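Local coordinates for mandelate racemase/muconate lactonizing enzyme-like protein (Roseovarius sp. TM1035, PDB 3RCY) that is of unestablished substrate but, as a member of the mandelate racemase/muconate lactonizing enzyme family, probably catalyses a magnesium-dependent reaction of a carboxylate substrate, at residues N123-A128 with E354-P360; M294-A298 with F325-N331; P172-R176 with L387-S393. All blocks are in the same frame, centred on the assembly; numbering follows the deposited sequence.

Following the chain from its N terminus, residues 123-128 lead into barrel strand 126-131, and contact 1 closes the loop on them when strand 357-358 returns alongside. Residues 172-176, in the loop after strand 164-167, wait longer for their partner: contact 3 is made by 387-393 in the C-terminal tail, so contacts 1 and 3 cross. Contact 2, joining helix 290-302 to residues 325-331, which begin on helix 316-327, is nested inside both loops. Contacts 1 and 2 touch, because Asn123 ND2 probably donates to the backbone oxygens of Ala326 and Ile329. Contact 3 stands apart, its centre 33 to 35 Å from theirs, across the centre of the chain.

Contact 1 (N123-A128 with E354-P360); sequences NPRIRA and EGGYITP
Ile126 and Ile358 form an antiparallel hydrogen-bonded pair, Ile126 N reaching Ile358 O at 2.8 Å and Ile358 N reaching Ile126 O at 2.9 Å, and Ala128 N extends the pairing to Gly356 O. Strand 126-131 belongs to the enolase-superfamily barrel; its partner is one arm of a beta hairpin with a type I' turn from Glu354 to Tyr357, whose positive-phi positions suit Gly355 and Gly356. Side chains alternate across the sheet. Ile126, Ala128 and Ile358 form an apolar face, Ala128 CB lying 3.9 Å from Ile358 CD1; both isoleucines continue onto Val323 of helix 316-327, so branched and small hydrophobic residues suit this face.

Tyr357 and Arg127 occupy the other face. With CG beside its backbone N (chi1 -71°), Tyr357 brings CD2 to 3.6 Å from Arg127 CA, while the extended Arg127 runs on to a salt bridge with Asp205, a hydrogen bond to Thr163 OG1 and a cation-pi contact with Tyr396 of the second subunit. Arg125, bent at chi2 and chi3, turns one guanidinium face to Tyr357 CB, which lies 3.5 Å from the plane, over the centre of the group; the guanidinium and phenol planes are 42° apart. An alanine in place of Tyr357 would keep only a CB methyl against that guanidinium and would probably open a gap beside Arg127 and deprive Tyr396 of the second subunit of one of its packing partners. At the turn, Arg125 NH1 gives Glu354 O only a weak hydrogen bond. Beside it, a water donates to Ala128 O at 2.6 Å and to Gly356 O at 2.7 Å.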
loop_
_atom_site.group_PDB
_atom_site.type_symbol
_atom_site.label_atom_id
_atom_site.label_comp_id
_atom_site.label_asym_id
_atom_site.label_seq_id
_atom_site.Cartn_x
_atom_site.Cartn_y
_atom_site.Cartn_z
ATOM N N ASN A 123 -12.749 24.598 -27.096
ATOM C CA ASN A 123 -11.512 24.968 -27.776
ATOM C C ASN A 123 -11.728 25.531 -29.178
ATOM O O ASN A 123 -11.932 24.765 -30.125
ATOM C CB ASN A 123 -10.576 23.754 -27.835
ATOM C CG ASN A 123 -10.406 23.106 -26.486
ATOM O OD1 ASN A 123 -9.846 23.709 -25.579
ATOM N ND2 ASN A 123 -10.920 21.887 -26.331
ATOM N N PRO A 124 -11.670 26.870 -29.315
ATOM C CA PRO A 124 -11.801 27.526 -30.624
ATOM C C PRO A 124 -10.681 27.144 -31.608
ATOM O O PRO A 124 -10.898 27.188 -32.813
ATOM C CB PRO A 124 -11.747 29.024 -30.285
ATOM C CG PRO A 124 -12.074 29.117 -28.828
ATOM C CD PRO A 124 -11.533 27.849 -28.218
ATOM N N ARG A 125 -9.500 26.794 -31.096
ATOM C CA ARG A 125 -8.417 26.254 -31.921
ATOM C C ARG A 125 -7.734 25.080 -31.189
ATOM O O ARG A 125 -7.386 25.178 -29.996
ATOM C CB ARG A 125 -7.388 27.334 -32.309
ATOM C CG ARG A 125 -7.925 28.456 -33.224
ATOM C CD ARG A 125 -6.963 28.804 -34.375
ATOM N NE ARG A 125 -7.045 27.841 -35.474
ATOM C CZ ARG A 125 -6.269 27.847 -36.562
ATOM N NH1 ARG A 125 -6.434 26.912 -37.494
ATOM N NH2 ARG A 125 -5.325 28.772 -36.723
ATOM N N ILE A 126 -7.569 23.980 -31.914
ATOM C CA ILE A 126 -7.002 22.757 -31.361
ATOM C C ILE A 126 -5.548 22.611 -31.816
ATOM O O ILE A 126 -5.252 22.661 -33.008
ATOM C CB ILE A 126 -7.834 21.524 -31.788
ATOM C CG1 ILE A 126 -9.288 21.667 -31.295
ATOM C CG2 ILE A 126 -7.188 20.231 -31.294
ATOM C CD1 ILE A 126 -10.320 20.866 -32.107
ATOM N N ARG A 127 -4.647 22.453 -30.858
ATOM C CA ARG A 127 -3.235 22.242 -31.149
ATOM C C ARG A 127 -3.044 20.929 -31.910
ATOM O O ARG A 127 -3.548 19.886 -31.489
ATOM C CB ARG A 127 -2.450 22.217 -29.845
ATOM C CG ARG A 127 -0.960 22.262 -30.009
ATOM C CD ARG A 127 -0.287 22.351 -28.642
ATOM N NE ARG A 127 1.159 22.243 -28.774
ATOM C CZ ARG A 127 2.002 22.016 -27.772
ATOM N NH1 ARG A 127 1.551 21.852 -26.534
ATOM N NH2 ARG A 127 3.303 21.941 -28.019
ATOM N N ALA A 128 -2.333 20.992 -33.035
ATOM C CA ALA A 128 -2.069 19.808 -33.852
ATOM C C ALA A 128 -0.602 19.408 -33.794
ATOM O O ALA A 128 0.269 20.230 -33.489
ATOM C CB ALA A 128 -2.484 20.055 -35.315
ATOM N N GLU A 354 -4.153 24.428 -40.056
ATOM C CA GLU A 354 -3.686 25.714 -40.567
ATOM C C GLU A 354 -2.787 26.391 -39.531
ATOM O O GLU A 354 -3.211 26.656 -38.405
ATOM C CB GLU A 354 -4.883 26.590 -40.982
ATOM C CG GLU A 354 -5.673 25.974 -42.141
ATOM C CD GLU A 354 -6.908 26.762 -42.552
ATOM O OE1 GLU A 354 -7.457 27.531 -41.725
ATOM O OE2 GLU A 354 -7.336 26.585 -43.719
ATOM N N GLY A 355 -1.531 26.621 -39.904
ATOM C CA GLY A 355 -0.534 27.197 -38.991
ATOM C C GLY A 355 -0.393 26.430 -37.682
ATOM O O GLY A 355 -0.284 27.035 -36.611
ATOM N N GLY A 356 -0.419 25.102 -37.771
ATOM C CA GLY A 356 -0.248 24.226 -36.611
ATOM C C GLY A 356 -1.488 23.994 -35.762
ATOM O O GLY A 356 -1.412 23.351 -34.717
ATOM N N TYR A 357 -2.633 24.511 -36.204
ATOM C CA TYR A 357 -3.868 24.424 -35.427
ATOM C C TYR A 357 -5.071 24.042 -36.280
ATOM O O TYR A 357 -5.082 24.279 -37.488
ATOM C CB TYR A 357 -4.139 25.752 -34.716
ATOM C CG TYR A 357 -3.191 26.035 -33.576
ATOM C CD1 TYR A 357 -1.961 26.664 -33.802
ATOM C CD2 TYR A 357 -3.521 25.680 -32.274
ATOM C CE1 TYR A 357 -1.081 26.916 -32.757
ATOM C CE2 TYR A 357 -2.647 25.932 -31.216
ATOM C CZ TYR A 357 -1.432 26.552 -31.469
ATOM O OH TYR A 357 -0.563 26.810 -30.430
ATOM N N ILE A 358 -6.075 23.458 -35.630
ATOM C CA ILE A 358 -7.319 23.055 -36.277
ATOM C C ILE A 358 -8.502 23.818 -35.699
ATOM O O ILE A 358 -8.730 23.796 -34.487
ATOM C CB ILE A 358 -7.604 21.535 -36.089
ATOM C CG1 ILE A 358 -6.381 20.687 -36.458
ATOM C CG2 ILE A 358 -8.825 21.109 -36.911
ATOM C CD1 ILE A 358 -6.319 19.363 -35.699
ATOM N N THR A 359 -9.268 24.464 -36.576
ATOM C CA THR A 359 -10.504 25.129 -36.189
ATOM C C THR A 359 -11.668 24.138 -36.296
ATOM O O THR A 359 -11.869 23.535 -37.350
ATOM C CB THR A 359 -10.759 26.381 -37.066
ATOM O OG1 THR A 359 -9.675 27.300 -36.890
ATOM C CG2 THR A 359 -12.060 27.085 -36.672
ATOM N N PRO A 360 -12.427 23.954 -35.199
ATOM C CA PRO A 360 -13.614 23.089 -35.246
ATOM C C PRO A 360 -14.567 23.552 -36.343
ATOM O O PRO A 360 -14.849 24.753 -36.434
ATOM C CB PRO A 360 -14.259 23.305 -33.874
ATOM C CG PRO A 360 -13.116 23.683 -32.989
ATOM C CD PRO A 360 -12.198 24.498 -33.850
HETATM O O HOH W 1 0.863 22.790 -33.410
#

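Contact 2 (M294-A298 with F325-N331); sequences MKKVA and FAASIPN
Lys295 slides past Phe325 and Ile329 in the opposite direction to each, and its whole chain is put to use. From CB, CG lies beside the backbone N (chi1 -77°), and further bends at chi2 and chi3 curl the chain toward residues 325-331. CG grazes Phe325 CD1; CD follows, with Ile329 CG2 at 3.9 Å and Ser328 OG a little nearer. CE passes the same hydroxyl, and NZ ends the path with a 3.0 Å hydrogen bond to Ser328 OG. The ammonium has further mates beyond this pair of segments, Leu118 O and, as a salt bridge, Glu72 of the third subunit. A lysine suits the place because its methylenes can lie on apolar neighbours while its charge reaches the subunit boundary.

Ser328 OG uses both its roles, accepting from Lys295 NZ and donating to Phe325 O at 2.8 Å. Ser328 N binds that oxygen too, from the same face of its carbonyl plane, so the oxygen is gripped by two bonds from one residue.

Helices 290-302 and 316-327 are outer helices of the enolase-type barrel, joined in sequence through strand 307-308, whose Met308 touches Ala298, Phe325 and Ile329. Phe325 CG is anti to the backbone N (chi1 170°), and the ring reaches across to helix 290-302, where CE1 lies 3.3 Å from Met294 O and CZ meets Ala298 CB. Lys295 CA stands at the ring edge, in its plane. Ala298 CB is small enough to meet both this ring and Ile329 CG2, the latter at 3.8 Å. Two residues after Ile329, Asn331 ND2 donates to Ala298 O at 2.9 Å, the oxygen lying 21° out of the Asn331 amide plane, and also binds Ala306 O.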
loop_
_atom_site.group_PDB
_atom_site.type_symbol
_atom_site.label_atom_id
_atom_site.label_comp_id
_atom_site.label_asym_id
_atom_site.label_seq_id
_atom_site.Cartn_x
_atom_site.Cartn_y
_atom_site.Cartn_z
ATOM N N MET A 294 -15.304 7.690 -25.449
ATOM C CA MET A 294 -14.104 8.487 -25.203
ATOM C C MET A 294 -14.358 9.785 -24.427
ATOM O O MET A 294 -13.451 10.275 -23.755
ATOM C CB MET A 294 -13.315 8.729 -26.498
ATOM C CG MET A 294 -12.593 7.463 -27.005
ATOM S SD MET A 294 -11.609 6.649 -25.717
ATOM C CE MET A 294 -12.724 5.389 -25.106
ATOM N N LYS A 295 -15.581 10.322 -24.503
ATOM C CA LYS A 295 -15.995 11.420 -23.611
ATOM C C LYS A 295 -15.988 10.969 -22.147
ATOM O O LYS A 295 -15.582 11.715 -21.246
ATOM C CB LYS A 295 -17.377 11.983 -24.001
ATOM C CG LYS A 295 -17.380 12.909 -25.233
ATOM C CD LYS A 295 -16.773 14.305 -24.945
ATOM C CE LYS A 295 -17.677 15.184 -24.077
ATOM N NZ LYS A 295 -17.170 16.603 -24.019
ATOM N N LYS A 296 -16.435 9.741 -21.913
ATOM C CA LYS A 296 -16.374 9.148 -20.584
ATOM C C LYS A 296 -14.928 9.069 -20.104
ATOM O O LYS A 296 -14.623 9.446 -18.965
ATOM C CB LYS A 296 -17.043 7.765 -20.578
ATOM C CG LYS A 296 -18.553 7.802 -20.871
ATOM C CD LYS A 296 -19.210 6.437 -20.634
ATOM C CE LYS A 296 -20.739 6.511 -20.752
ATOM N NZ LYS A 296 -21.371 5.135 -20.743
ATOM N N VAL A 297 -14.029 8.618 -20.981
ATOM C CA VAL A 297 -12.602 8.529 -20.649
ATOM C C VAL A 297 -11.982 9.902 -20.401
ATOM O O VAL A 297 -11.195 10.064 -19.464
ATOM C CB VAL A 297 -11.808 7.715 -21.716
ATOM C CG1 VAL A 297 -10.310 7.782 -21.460
ATOM C CG2 VAL A 297 -12.270 6.276 -21.700
ATOM N N ALA A 298 -12.343 10.884 -21.227
ATOM C CA ALA A 298 -11.867 12.261 -21.039
ATOM C C ALA A 298 -12.208 12.805 -19.650
ATOM O O ALA A 298 -11.373 13.464 -19.025
ATOM C CB ALA A 298 -12.421 13.196 -22.134
ATOM N N PHE A 325 -14.445 15.677 -30.951
ATOM C CA PHE A 325 -14.160 15.218 -29.598
ATOM C C PHE A 325 -13.274 16.242 -28.882
ATOM O O PHE A 325 -13.630 16.739 -27.806
ATOM C CB PHE A 325 -13.486 13.839 -29.652
ATOM C CG PHE A 325 -12.918 13.368 -28.334
ATOM C CD1 PHE A 325 -13.755 13.059 -27.264
ATOM C CD2 PHE A 325 -11.548 13.200 -28.180
ATOM C CE1 PHE A 325 -13.230 12.616 -26.049
ATOM C CE2 PHE A 325 -11.009 12.748 -26.967
ATOM C CZ PHE A 325 -11.864 12.461 -25.898
ATOM N N ALA A 326 -12.140 16.569 -29.502
ATOM C CA ALA A 326 -11.169 17.525 -28.952
ATOM C C ALA A 326 -11.757 18.918 -28.721
ATOM O O ALA A 326 -11.423 19.573 -27.734
ATOM C CB ALA A 326 -9.965 17.622 -29.865
ATOM N N ALA A 327 -12.622 19.370 -29.635
ATOM C CA ALA A 327 -13.249 20.697 -29.523
ATOM C C ALA A 327 -14.087 20.843 -28.245
ATOM O O ALA A 327 -14.259 21.960 -27.735
ATOM C CB ALA A 327 -14.112 20.974 -30.732
ATOM N N SER A 328 -14.566 19.709 -27.725
ATOM C CA SER A 328 -15.561 19.683 -26.645
ATOM C C SER A 328 -15.009 19.390 -25.249
ATOM O O SER A 328 -15.764 19.419 -24.270
ATOM C CB SER A 328 -16.643 18.649 -26.972
ATOM O OG SER A 328 -16.149 17.328 -26.760
ATOM N N ILE A 329 -13.713 19.097 -25.141
ATOM C CA ILE A 329 -13.139 18.742 -23.835
ATOM C C ILE A 329 -12.189 19.810 -23.288
ATOM O O ILE A 329 -11.427 20.413 -24.044
ATOM C CB ILE A 329 -12.449 17.353 -23.854
ATOM C CG1 ILE A 329 -11.246 17.355 -24.815
ATOM C CG2 ILE A 329 -13.486 16.244 -24.198
ATOM C CD1 ILE A 329 -10.346 16.137 -24.695
ATOM N N PRO A 330 -12.245 20.062 -21.970
ATOM C CA PRO A 330 -11.327 21.046 -21.406
ATOM C C PRO A 330 -9.899 20.520 -21.302
ATOM O O PRO A 330 -8.958 21.306 -21.344
ATOM C CB PRO A 330 -11.919 21.335 -20.013
ATOM C CG PRO A 330 -12.715 20.137 -19.672
ATOM C CD PRO A 330 -13.233 19.581 -20.978
ATOM N N ASN A 331 -9.740 19.200 -21.222
ATOM C CA ASN A 331 -8.418 18.590 -21.036
ATOM C C ASN A 331 -7.792 18.021 -22.321
ATOM O O ASN A 331 -7.265 16.905 -22.334
ATOM C CB ASN A 331 -8.445 17.546 -19.894
ATOM C CG ASN A 331 -9.471 16.427 -20.128
ATOM O OD1 ASN A 331 -10.504 16.632 -20.751
ATOM N ND2 ASN A 331 -9.189 15.250 -19.595
#

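Contact 3 (P172-R176 with L387-S393); sequences PYTLR and LEMQEAS
Tyr173 and Met389 cross at about a right angle, Met389 CG meeting the ring at its edge, 3.8 Å from Tyr173 CD2. They belong to two irregular segments: the loop that follows strand 164-167 of the enolase-superfamily barrel, and the C-terminal tail, here laid across that loop with the two running 74° apart. Next to the methionine, Glu388 O also lies near the ring plane, 3.3 Å from Tyr173 CE2. The same aromatic ring meets His211 and, across a subunit boundary, Phe83 of the fourth subunit, which suits a large flat side chain. Bent at chi3, Met389 carries CE back to Tyr173 CB and Thr174 O.

Gln390 is turned differently. It extends obliquely across Pro172, OE1 being 3.5 Å from Pro172 CB, and its NE2 binds Ala392 O at 2.9 Å. That bond is nearly straight at the hydrogen (172°) and the acceptor lies in the amide plane, yet the donor stands above the carbonyl plane, off its lone pairs. Thr174 CG2 tucks beside the same oxygen.

Leu175 CD2 rests against Glu391 CA, while Glu391 OE1 is salt-bridged to Arg77 of the fourth subunit. Arg176 is modelled in two conformers, so its contacts are less certain: in one, NE reaches Glu391 O at 2.8 Å, Ser393 CB lies over one guanidinium face, and NH1 binds Met122 O of the fifth subunit.

Between the backbones, Leu175 N donates to Gln390 O at 2.9 Å. The companion bond from Gln390 N to Tyr173 O is weak, and a water supplements it, donating to Tyr173 O at 2.9 Å and accepting from Gln390 N at 2.8 Å.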
loop_
_atom_site.group_PDB
_atom_site.type_symbol
_atom_site.label_atom_id
_atom_site.label_comp_id
_atom_site.label_asym_id
_atom_site.label_seq_id
_atom_site.Cartn_x
_atom_site.Cartn_y
_atom_site.Cartn_z
ATOM N N PRO A 172 12.883 -1.571 -34.204
ATOM C CA PRO A 172 11.662 -2.241 -34.627
ATOM C C PRO A 172 10.876 -2.809 -33.456
ATOM O O PRO A 172 11.459 -3.220 -32.449
ATOM C CB PRO A 172 12.177 -3.375 -35.514
ATOM C CG PRO A 172 13.531 -3.716 -34.940
ATOM C CD PRO A 172 14.065 -2.454 -34.284
ATOM N N TYR A 173 9.555 -2.793 -33.587
ATOM C CA TYR A 173 8.700 -3.565 -32.702
ATOM C C TYR A 173 8.537 -4.959 -33.299
ATOM O O TYR A 173 8.364 -5.094 -34.508
ATOM C CB TYR A 173 7.342 -2.891 -32.510
ATOM C CG TYR A 173 6.720 -2.259 -33.745
ATOM C CD1 TYR A 173 6.982 -0.923 -34.078
ATOM C CD2 TYR A 173 5.840 -2.981 -34.560
ATOM C CE1 TYR A 173 6.393 -0.324 -35.199
ATOM C CE2 TYR A 173 5.245 -2.391 -35.686
ATOM C CZ TYR A 173 5.526 -1.064 -35.994
ATOM O OH TYR A 173 4.945 -0.480 -37.099
ATOM N N THR A 174 8.620 -5.990 -32.460
ATOM C CA THR A 174 8.471 -7.363 -32.947
ATOM C C THR A 174 7.423 -8.163 -32.162
ATOM O O THR A 174 7.029 -7.798 -31.043
ATOM C CB THR A 174 9.815 -8.159 -32.974
ATOM O OG1 THR A 174 10.006 -8.820 -31.722
ATOM C CG2 THR A 174 11.013 -7.256 -33.269
ATOM N N LEU A 175 6.998 -9.270 -32.764
ATOM C CA LEU A 175 5.925 -10.093 -32.220
ATOM C C LEU A 175 6.310 -10.854 -30.950
ATOM O O LEU A 175 5.445 -11.400 -30.283
ATOM C CB LEU A 175 5.392 -11.057 -33.300
ATOM C CG LEU A 175 6.360 -12.016 -34.000
ATOM C CD1 LEU A 175 6.702 -13.186 -33.107
ATOM C CD2 LEU A 175 5.769 -12.513 -35.323
ATOM N N ARG A 176 7.603 -10.893 -30.633
ATOM C CA ARG A 176 8.102 -11.612 -29.460
ATOM C C ARG A 176 7.689 -10.929 -28.150
ATOM O O ARG A 176 7.601 -11.576 -27.095
ATOM C CB ARG A 176 9.626 -11.756 -29.555
ATOM C CG ARG A 176 10.084 -12.452 -30.845
ATOM C CD ARG A 176 11.408 -11.913 -31.371
ATOM N NE ARG A 176 11.764 -12.545 -32.639
ATOM C CZ ARG A 176 12.132 -13.815 -32.750
ATOM N NH1 ARG A 176 12.194 -14.574 -31.667
ATOM N NH2 ARG A 176 12.441 -14.329 -33.933
ATOM N N LEU A 387 -1.299 -2.316 -40.292
ATOM C CA LEU A 387 0.094 -2.292 -39.836
ATOM C C LEU A 387 0.476 -3.717 -39.461
ATOM O O LEU A 387 -0.405 -4.542 -39.228
ATOM C CB LEU A 387 0.251 -1.400 -38.603
ATOM C CG LEU A 387 0.143 0.112 -38.797
ATOM C CD1 LEU A 387 -0.123 0.787 -37.450
ATOM C CD2 LEU A 387 1.396 0.676 -39.465
ATOM N N GLU A 388 1.775 -4.002 -39.385
ATOM C CA GLU A 388 2.254 -5.353 -39.054
ATOM C C GLU A 388 3.447 -5.334 -38.107
ATOM O O GLU A 388 4.192 -4.354 -38.067
ATOM C CB GLU A 388 2.594 -6.142 -40.328
ATOM C CG GLU A 388 1.362 -6.633 -41.083
ATOM C CD GLU A 388 1.662 -7.169 -42.475
ATOM O OE1 GLU A 388 2.797 -6.978 -42.970
ATOM O OE2 GLU A 388 0.749 -7.776 -43.074
ATOM N N MET A 389 3.614 -6.414 -37.342
ATOM C CA MET A 389 4.745 -6.556 -36.415
ATOM C C MET A 389 5.775 -7.554 -36.929
ATOM O O MET A 389 5.437 -8.683 -37.283
ATOM C CB MET A 389 4.278 -6.963 -35.007
ATOM C CG MET A 389 3.417 -5.918 -34.316
ATOM S SD MET A 389 3.089 -6.236 -32.576
ATOM C CE MET A 389 4.443 -5.359 -31.785
ATOM N N GLN A 390 7.033 -7.120 -36.950
ATOM C CA GLN A 390 8.184 -7.924 -37.378
ATOM C C GLN A 390 8.267 -9.290 -36.682
ATOM O O GLN A 390 7.910 -9.415 -35.511
ATOM C CB GLN A 390 9.462 -7.137 -37.076
ATOM C CG GLN A 390 10.618 -7.405 -38.009
ATOM C CD GLN A 390 11.792 -6.486 -37.732
ATOM O OE1 GLN A 390 11.911 -5.420 -38.337
ATOM N NE2 GLN A 390 12.657 -6.887 -36.805
ATOM N N GLU A 391 8.739 -10.306 -37.409
ATOM C CA GLU A 391 9.053 -11.602 -36.792
ATOM C C GLU A 391 10.518 -11.683 -36.340
ATOM O O GLU A 391 10.802 -12.165 -35.238
ATOM C CB GLU A 391 8.689 -12.790 -37.702
ATOM C CG GLU A 391 9.015 -14.155 -37.069
ATOM C CD GLU A 391 8.151 -15.296 -37.579
ATOM O OE1 GLU A 391 6.927 -15.113 -37.745
ATOM O OE2 GLU A 391 8.706 -16.392 -37.788
ATOM N N ALA A 392 11.431 -11.213 -37.191
ATOM C CA ALA A 392 12.862 -11.173 -36.869
ATOM C C ALA A 392 13.122 -10.365 -35.595
ATOM O O ALA A 392 12.485 -9.337 -35.359
ATOM C CB ALA A 392 13.661 -10.602 -38.039
ATOM N N SER A 393 14.061 -10.840 -34.778
ATOM C CA SER A 393 14.407 -10.177 -33.519
ATOM C C SER A 393 15.144 -8.852 -33.741
ATOM O O SER A 393 15.608 -8.568 -34.853
ATOM C CB SER A 393 15.261 -11.106 -32.650
ATOM O OG SER A 393 16.548 -11.282 -33.218
HETATM O O HOH W 2 7.788 -4.487 -37.308
#